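Local structure of P protein (Mumps virus, 3BBZ) at residues A[9-14]-A[23-28]; A[29-34]-A[38-43]. The protein probably binds the viral nucleocapsid through this small C-terminal domain of the phosphoprotein, and so ties the viral polymerase to its template. The protein carries 1 engineered substitution. All blocks are in the same frame, centred on the assembly; numbering follows the deposited sequence.

Contact 1: residues A[9-14]-A[23-28]; sequences KMITDS and AFEQRL. Engineered in segment 9-14: Ser14 (natural residue Cys).
Ile11 and Phe24 mark the closest pairing of two antiparallel helix segments, 9-14 and 23-28, whose axes run 10.3 Å apart with an angle of 172° between their directions. Almost all of the contact is made by one side chain. Ile11 CG1 sits anti to the carbonyl carbon (chi1 -65°), toward the other helix, and a near-trans chi2 (160°) carries CD1 farther across. The CD1 methyl lies 3.8 Å from Phe24 CB and 3.9 Å from Leu28 CD2, bridging two residues one helical turn apart. Ile11 CG2, the other branch, reaches Phe24 CB at 4.0 Å. It is thus the root of Phe24 that packs on Ile11, while the ring leads away from segment 9-14. Glu25 lies at the rim of this apolar patch. Its CG passes 4.3 Å from Ile11 CD1, and its OE2 accepts a hydrogen bond from a water at 2.6 Å. The same water is hydrogen-bonded to Thr12 OG1, also at 2.6 Å, and so links segments 9-14 and 23-28, which share no direct hydrogen bond. On segment 9-14 itself, the engineered Ser14 turns its OG back to Met10 O at 2.8 Å. Buried near the centre of the chain, the contact joins helix 3-14 to helix 18-29 in a three-helix bundle: Ile44 of helix 34-47 packs against both Ile11 and Phe24, Leu28 also meets Ile7 and Thr8 of helix 3-14 and Leu37 of helix 34-47, and Lys4 NZ is hydrogen-bonded to Leu28 O.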
ATOM      1  N   LYS A   9       6.141   0.657  -4.252  1.00  4.97           N
ATOM      2  CA  LYS A   9       7.397   1.133  -3.668  1.00  5.06           C
ATOM      3  C   LYS A   9       7.191   1.708  -2.298  1.00  5.65           C
ATOM      4  O   LYS A   9       8.063   1.534  -1.427  1.00  5.44           O
ATOM      5  CB  LYS A   9       8.058   2.163  -4.591  1.00  5.56           C
ATOM      6  CG  LYS A   9       8.431   1.552  -5.972  1.00  3.66           C
ATOM      7  CD  LYS A   9       9.150   2.463  -6.872  1.00  5.78           C
ATOM      8  CE  LYS A   9      10.586   2.784  -6.340  1.00 11.31           C
ATOM      9  NZ  LYS A   9      11.394   1.562  -6.021  1.00 16.56           N
ATOM     10  N   MET A  10       6.057   2.376  -2.076  1.00  5.38           N
ATOM     11  CA  MET A  10       5.718   2.814  -0.718  1.00  7.95           C
ATOM     12  C   MET A  10       5.690   1.684   0.283  1.00  5.52           C
ATOM     13  O   MET A  10       6.162   1.820   1.394  1.00  5.78           O
ATOM     14  CB  MET A  10       4.397   3.593  -0.641  1.00  7.54           C
ATOM     15  CG  MET A  10       4.486   4.989  -1.216  1.00  9.24           C
ATOM     16  SD  MET A  10       2.850   5.716  -1.156  1.00 15.49           S
ATOM     17  CE  MET A  10       3.004   7.011  -2.327  1.00 13.19           C
ATOM     18  N   ILE A  11       5.121   0.572  -0.116  1.00  5.94           N
ATOM     19  CA  ILE A  11       4.957  -0.553   0.777  1.00  5.51           C
ATOM     20  C   ILE A  11       6.331  -1.123   1.105  1.00  7.21           C
ATOM     21  O   ILE A  11       6.674  -1.321   2.271  1.00  8.46           O
ATOM     22  CB  ILE A  11       4.060  -1.659   0.134  1.00  4.78           C
ATOM     23  CG1 ILE A  11       2.650  -1.136  -0.064  1.00  2.70           C
ATOM     24  CG2 ILE A  11       4.025  -2.906   1.075  1.00  3.28           C
ATOM     25  CD1 ILE A  11       1.813  -1.910  -1.098  1.00  5.14           C
ATOM     26  N   THR A  12       7.116  -1.401   0.061  1.00  9.32           N
ATOM     27  CA  THR A  12       8.503  -1.881   0.200  1.00 10.52           C
ATOM     28  C   THR A  12       9.332  -0.999   1.165  1.00 11.48           C
ATOM     29  O   THR A  12      10.031  -1.517   2.056  1.00 11.72           O
ATOM     30  CB  THR A  12       9.145  -2.071  -1.212  1.00 11.06           C
ATOM     31  OG1 THR A  12       8.484  -3.158  -1.895  1.00 13.52           O
ATOM     32  CG2 THR A  12      10.639  -2.400  -1.155  1.00 11.04           C
ATOM     33  N   ASP A  13       9.185   0.325   1.049  1.00 12.24           N
ATOM     34  CA  ASP A  13       9.998   1.267   1.812  1.00 14.16           C
ATOM     35  C   ASP A  13       9.557   1.435   3.255  1.00 16.05           C
ATOM     36  O   ASP A  13      10.388   1.713   4.122  1.00 15.72           O
ATOM     37  CB  ASP A  13       9.975   2.652   1.159  1.00 13.91           C
ATOM     38  CG  ASP A  13      10.866   2.739  -0.051  1.00 16.79           C
ATOM     39  OD1 ASP A  13      11.757   1.872  -0.182  1.00 19.00           O
ATOM     40  OD2 ASP A  13      10.691   3.693  -0.864  1.00 20.30           O
ATOM     41  N   SER A  14       8.254   1.299   3.491  1.00 16.76           N
ATOM     42  CA  SER A  14       7.657   1.747   4.705  1.00 20.23           C
ATOM     43  C   SER A  14       7.349   0.551   5.600  1.00 21.02           C
ATOM     44  O   SER A  14       7.611   0.577   6.794  1.00 21.11           O
ATOM     45  CB  SER A  14       6.379   2.566   4.412  1.00 20.78           C
ATOM     46  OG  SER A  14       6.591   3.663   3.469  1.00 24.12           O
ATOM     47  N   ALA A  23      -0.074  -8.438   2.808  1.00  3.75           N
ATOM     48  CA  ALA A  23      -1.493  -8.020   2.883  1.00  3.31           C
ATOM     49  C   ALA A  23      -1.761  -6.738   2.123  1.00  2.94           C
ATOM     50  O   ALA A  23      -2.746  -6.664   1.387  1.00  2.01           O
ATOM     51  CB  ALA A  23      -1.972  -7.886   4.353  1.00  3.18           C
ATOM     52  N   PHE A  24      -0.856  -5.746   2.256  1.00  2.93           N
ATOM     53  CA  PHE A  24      -0.971  -4.479   1.512  1.00  2.96           C
ATOM     54  C   PHE A  24      -0.867  -4.704   0.000  1.00  3.56           C
ATOM     55  O   PHE A  24      -1.606  -4.093  -0.800  1.00  3.36           O
ATOM     56  CB  PHE A  24       0.115  -3.492   1.949  1.00  3.01           C
ATOM     57  CG  PHE A  24      -0.309  -2.544   3.038  1.00  2.00           C
ATOM     58  CD1 PHE A  24       0.490  -2.353   4.175  1.00  4.05           C
ATOM     59  CD2 PHE A  24      -1.482  -1.837   2.944  1.00  3.73           C
ATOM     60  CE1 PHE A  24       0.100  -1.442   5.210  1.00  2.00           C
ATOM     61  CE2 PHE A  24      -1.894  -0.949   3.976  1.00  2.98           C
ATOM     62  CZ  PHE A  24      -1.086  -0.748   5.092  1.00  2.00           C
ATOM     63  N   GLU A  25       0.015  -5.624  -0.393  1.00  4.57           N
ATOM     64  CA  GLU A  25       0.233  -5.916  -1.815  1.00  4.67           C
ATOM     65  C   GLU A  25      -0.968  -6.690  -2.372  1.00  5.22           C
ATOM     66  O   GLU A  25      -1.367  -6.484  -3.521  1.00  4.72           O
ATOM     67  CB  GLU A  25       1.500  -6.744  -1.994  1.00  5.32           C
ATOM     68  CG  GLU A  25       2.826  -5.987  -1.851  1.00  6.12           C
ATOM     69  CD  GLU A  25       4.050  -6.931  -1.860  1.00  8.81           C
ATOM     70  OE1 GLU A  25       3.865  -8.190  -1.928  1.00  8.95           O
ATOM     71  OE2 GLU A  25       5.201  -6.402  -1.845  1.00 14.55           O
ATOM     72  N   GLN A  26      -1.555  -7.582  -1.564  1.00  3.93           N
ATOM     73  CA  GLN A  26      -2.826  -8.204  -1.943  1.00  4.72           C
ATOM     74  C   GLN A  26      -3.899  -7.141  -2.080  1.00  5.31           C
ATOM     75  O   GLN A  26      -4.621  -7.158  -3.033  1.00  6.08           O
ATOM     76  CB  GLN A  26      -3.255  -9.269  -0.933  1.00  2.78           C
ATOM     77  CG  GLN A  26      -2.454 -10.587  -1.021  1.00  7.32           C
ATOM     78  CD  GLN A  26      -3.178 -11.688  -1.810  1.00  9.04           C
ATOM     79  OE1 GLN A  26      -4.139 -11.406  -2.514  1.00  8.25           O
ATOM     80  NE2 GLN A  26      -2.695 -12.946  -1.699  1.00  6.42           N
ATOM     81  N   ARG A  27      -3.998  -6.228  -1.107  1.00  6.17           N
ATOM     82  CA  ARG A  27      -4.914  -5.080  -1.176  1.00  7.66           C
ATOM     83  C   ARG A  27      -4.713  -4.220  -2.428  1.00  6.77           C
ATOM     84  O   ARG A  27      -5.659  -3.888  -3.142  1.00  6.83           O
ATOM     85  CB  ARG A  27      -4.777  -4.240   0.104  1.00  7.72           C
ATOM     86  CG  ARG A  27      -5.970  -3.350   0.419  1.00 11.74           C
ATOM     87  CD  ARG A  27      -5.989  -2.852   1.882  1.00 11.28           C
ATOM     88  NE  ARG A  27      -6.858  -1.665   1.990  1.00 18.05           N
ATOM     89  CZ  ARG A  27      -6.683  -0.661   2.863  1.00 20.64           C
ATOM     90  NH1 ARG A  27      -5.683  -0.673   3.737  1.00 19.79           N
ATOM     91  NH2 ARG A  27      -7.528   0.370   2.871  1.00 22.57           N
ATOM     92  N   LEU A  28      -3.460  -3.876  -2.721  1.00  6.77           N
ATOM     93  CA  LEU A  28      -3.164  -3.031  -3.840  1.00  5.37           C
ATOM     94  C   LEU A  28      -3.478  -3.708  -5.170  1.00  6.23           C
ATOM     95  O   LEU A  28      -4.031  -3.066  -6.067  1.00  4.75           O
ATOM     96  CB  LEU A  28      -1.710  -2.584  -3.803  1.00  5.81           C
ATOM     97  CG  LEU A  28      -1.201  -1.605  -4.870  1.00  6.33           C
ATOM     98  CD1 LEU A  28      -1.995  -0.307  -4.868  1.00  7.28           C
ATOM     99  CD2 LEU A  28       0.312  -1.335  -4.680  1.00  2.74           C
TER
HETATM  100  O   HOH W   1       6.066  -3.999  -1.497  1.00 15.90           O

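Contact 2: residues A[29-34]-A[38-43]; sequences AKASTE and NDIKRD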
ATOM      1  N   ALA A  29      -3.168  -4.998  -5.270  1.00  5.86           N
ATOM      2  CA  ALA A  29      -3.391  -5.745  -6.508  1.00  6.92           C
ATOM      3  C   ALA A  29      -4.893  -5.816  -6.888  1.00  7.77           C
ATOM      4  O   ALA A  29      -5.229  -5.951  -8.065  1.00  8.11           O
ATOM      5  CB  ALA A  29      -2.797  -7.131  -6.400  1.00  6.43           C
ATOM      6  N   LYS A  30      -5.772  -5.702  -5.885  1.00  8.10           N
ATOM      7  CA  LYS A  30      -7.208  -5.905  -6.037  1.00  9.52           C
ATOM      8  C   LYS A  30      -7.988  -4.620  -6.065  1.00  9.80           C
ATOM      9  O   LYS A  30      -9.201  -4.702  -5.944  1.00 11.26           O
ATOM     10  CB  LYS A  30      -7.748  -6.688  -4.840  1.00  9.46           C
ATOM     11  CG  LYS A  30      -8.155  -8.134  -5.056  1.00 14.67           C
ATOM     12  CD  LYS A  30      -7.038  -9.012  -5.659  1.00 22.18           C
ATOM     13  CE  LYS A  30      -6.319  -9.844  -4.629  1.00 24.99           C
ATOM     14  NZ  LYS A  30      -4.934  -9.334  -4.390  1.00 26.36           N
ATOM     15  N   ALA A  31      -7.316  -3.462  -6.108  1.00  9.25           N
ATOM     16  CA  ALA A  31      -7.959  -2.141  -6.145  1.00  9.95           C
ATOM     17  C   ALA A  31      -7.463  -1.370  -7.369  1.00 11.03           C
ATOM     18  O   ALA A  31      -6.328  -1.537  -7.809  1.00 10.73           O
ATOM     19  CB  ALA A  31      -7.662  -1.314  -4.869  1.00 10.59           C
ATOM     20  N   SER A  32      -8.296  -0.504  -7.908  1.00 10.91           N
ATOM     21  CA  SER A  32      -7.856   0.256  -9.041  1.00 12.22           C
ATOM     22  C   SER A  32      -8.405   1.676  -9.091  1.00 11.93           C
ATOM     23  O   SER A  32      -7.898   2.494  -9.868  1.00 13.98           O
ATOM     24  CB  SER A  32      -8.225  -0.484 -10.323  1.00 13.04           C
ATOM     25  OG  SER A  32      -9.637  -0.686 -10.392  1.00 16.53           O
ATOM     26  N   THR A  33      -9.419   1.991  -8.292  1.00  9.96           N
ATOM     27  CA  THR A  33     -10.037   3.317  -8.397  1.00  8.24           C
ATOM     28  C   THR A  33      -9.278   4.290  -7.504  1.00  7.78           C
ATOM     29  O   THR A  33      -8.613   3.860  -6.559  1.00  4.84           O
ATOM     30  CB  THR A  33     -11.509   3.287  -7.956  1.00  8.66           C
ATOM     31  OG1 THR A  33     -11.574   2.890  -6.585  1.00  6.81           O
ATOM     32  CG2 THR A  33     -12.287   2.309  -8.808  1.00  6.22           C
ATOM     33  N   GLU A  34      -9.428   5.589  -7.780  1.00  7.43           N
ATOM     34  CA  GLU A  34      -8.676   6.625  -7.084  1.00  8.04           C
ATOM     35  C   GLU A  34      -9.025   6.607  -5.591  1.00  7.13           C
ATOM     36  O   GLU A  34      -8.118   6.735  -4.749  1.00  6.98           O
ATOM     37  CB  GLU A  34      -8.879   8.016  -7.725  1.00  8.01           C
ATOM     38  CG  GLU A  34      -8.061   9.137  -6.999  0.50  9.65           C
ATOM     39  CD  GLU A  34      -8.514  10.575  -7.329  0.50 10.40           C
ATOM     40  OE1 GLU A  34      -8.991  10.816  -8.457  0.50 13.03           O
ATOM     41  OE2 GLU A  34      -8.365  11.473  -6.462  0.50 14.20           O
ATOM     42  N   ASN A  38      -6.336   5.826  -2.562  1.00  3.02           N
ATOM     43  CA  ASN A  38      -6.119   6.822  -1.507  1.00  3.08           C
ATOM     44  C   ASN A  38      -6.230   6.198  -0.110  1.00  2.84           C
ATOM     45  O   ASN A  38      -5.436   6.508   0.790  1.00  3.63           O
ATOM     46  CB  ASN A  38      -7.121   7.974  -1.615  1.00  2.15           C
ATOM     47  CG  ASN A  38      -6.784   8.945  -2.765  1.00  5.05           C
ATOM     48  OD1 ASN A  38      -5.711   8.886  -3.336  1.00  8.58           O
ATOM     49  ND2 ASN A  38      -7.710   9.824  -3.095  1.00  4.01           N
ATOM     50  N   ASP A  39      -7.203   5.305   0.043  1.00  3.72           N
ATOM     51  CA  ASP A  39      -7.433   4.593   1.301  1.00  4.48           C
ATOM     52  C   ASP A  39      -6.261   3.651   1.640  1.00  4.33           C
ATOM     53  O   ASP A  39      -5.820   3.589   2.784  1.00  4.87           O
ATOM     54  CB  ASP A  39      -8.717   3.803   1.223  1.00  5.96           C
ATOM     55  CG  ASP A  39      -9.976   4.676   1.256  1.00  9.26           C
ATOM     56  OD1 ASP A  39      -9.900   5.943   1.289  1.00 12.10           O
ATOM     57  OD2 ASP A  39     -11.051   4.034   1.218  1.00 14.60           O
ATOM     58  N   ILE A  40      -5.720   2.969   0.639  1.00  3.65           N
ATOM     59  CA  ILE A  40      -4.512   2.164   0.839  1.00  3.67           C
ATOM     60  C   ILE A  40      -3.306   3.028   1.220  1.00  3.29           C
ATOM     61  O   ILE A  40      -2.639   2.756   2.202  1.00  3.39           O
ATOM     62  CB  ILE A  40      -4.207   1.295  -0.413  1.00  3.05           C
ATOM     63  CG1 ILE A  40      -5.349   0.323  -0.633  1.00  4.11           C
ATOM     64  CG2 ILE A  40      -2.916   0.467  -0.197  1.00  2.00           C
ATOM     65  CD1 ILE A  40      -5.336  -0.396  -2.034  1.00  4.78           C
ATOM     66  N   LYS A  41      -3.072   4.102   0.467  1.00  3.35           N
ATOM     67  CA  LYS A  41      -2.065   5.119   0.809  1.00  2.80           C
ATOM     68  C   LYS A  41      -2.230   5.697   2.204  1.00  3.69           C
ATOM     69  O   LYS A  41      -1.245   5.787   2.970  1.00  3.02           O
ATOM     70  CB  LYS A  41      -2.051   6.230  -0.252  1.00  3.62           C
ATOM     71  CG  LYS A  41      -1.417   5.721  -1.573  1.00  2.44           C
ATOM     72  CD  LYS A  41      -1.141   6.847  -2.555  1.00  7.56           C
ATOM     73  CE  LYS A  41      -2.425   7.470  -3.004  1.00  8.10           C
ATOM     74  NZ  LYS A  41      -2.073   8.443  -4.101  1.00 11.03           N
ATOM     75  N   ARG A  42      -3.475   6.030   2.557  1.00  3.64           N
ATOM     76  CA  ARG A  42      -3.771   6.510   3.910  1.00  4.40           C
ATOM     77  C   ARG A  42      -3.283   5.476   4.954  1.00  4.37           C
ATOM     78  O   ARG A  42      -2.596   5.839   5.914  1.00  3.59           O
ATOM     79  CB  ARG A  42      -5.276   6.738   4.055  1.00  3.81           C
ATOM     80  CG  ARG A  42      -5.749   7.065   5.436  1.00  4.76           C
ATOM     81  CD  ARG A  42      -7.273   6.739   5.530  1.00  8.43           C
ATOM     82  NE  ARG A  42      -7.525   5.300   5.435  1.00  6.10           N
ATOM     83  CZ  ARG A  42      -8.704   4.758   5.110  1.00  5.39           C
ATOM     84  NH1 ARG A  42      -9.745   5.509   4.813  1.00  2.00           N
ATOM     85  NH2 ARG A  42      -8.822   3.438   5.073  1.00  3.48           N
ATOM     86  N   ASP A  43      -3.626   4.197   4.769  1.00  4.62           N
ATOM     87  CA  ASP A  43      -3.210   3.187   5.769  1.00  4.72           C
ATOM     88  C   ASP A  43      -1.714   2.874   5.783  1.00  3.83           C
ATOM     89  O   ASP A  43      -1.211   2.555   6.841  1.00  5.14           O
ATOM     90  CB  ASP A  43      -4.052   1.924   5.679  1.00  5.54           C
ATOM     91  CG  ASP A  43      -5.514   2.199   6.002  1.00  8.14           C
ATOM     92  OD1 ASP A  43      -5.793   3.174   6.783  1.00  6.08           O
ATOM     93  OD2 ASP A  43      -6.370   1.479   5.449  1.00 12.28           O
TER
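The turn between the second and third helices of the bundle, together with the second turn and middle of the third, forms this contact, in which Ala31 meets Ile40 and Glu34 meets Asn38. Thr33 is the N-cap of helix 34-47, its OG1 making a weak hydrogen bond to Ala36 N. Asn38 N donates to Glu34 O at 3.0 Å, with an angle of 156° at the hydrogen; this is the regular i to i+4 bond of the alpha helix, so half of the contact is the helix's own first turn. With CG anti to its own carbonyl carbon, the Asn38 amide turns a face to Glu34 O, which stands over CG at 3.3 Å. Glu34 extends from the helix start with its carboxylate turned 76° from the Asn38 amide plane. Its OE2 is 3.8 Å from Asn38 ND2, a loose approach at the rim of the contact. The apolar part is a single methyl pair: Ala31 CB points from the loop at the third helix and touches Ile40 CD1 at 3.8 Å. Further along segment 38-43, Arg42 grips Asp43 side-on with two nitrogens. Its NE reaches OD1 of Asp43 at 3.1 Å from above the carboxylate plane, whereas its NH2 donates to Asp43 OD2 at 3.2 Å, nearly straight at 171°, on the syn side though tilted from the carboxylate plane. Asp39 CB lies against one face of the guanidinium, toward its rim, and OD1 adds a charge-only pairing, completing a salt-bridge network. The loop is also tied to the first helix, since Lys4 NZ is hydrogen-bonded to Ala31 O; Ile40, Asp39 and Arg42 lean on Arg27 of helix 18-29, and Asp43 on Phe24.

Contact 1 and contact 2 follow one another along the chain, and their centres lie about 10 Å apart. Arg27 makes the direct connection. Its NH1 forms a salt bridge to Asp43 OD2 at 2.8 Å, giving that carboxylate a second arginine partner, and its NE packs 3.6 Å from Ile40 CG1. Arg27 NH2 lies 4.0 Å from Arg42 NH2, the two guanidinium groups gathering around the same Asp43 carboxylate. A formic acid molecule, probably from the crystallisation liquor, lies about 4 Å from the Ala31 side chain. Contact 1 pairs helices 3-14 and 18-29, contact 2 sets the following turn against helix 34-47, and Arg27 ties helix 18-29 to helix 34-47.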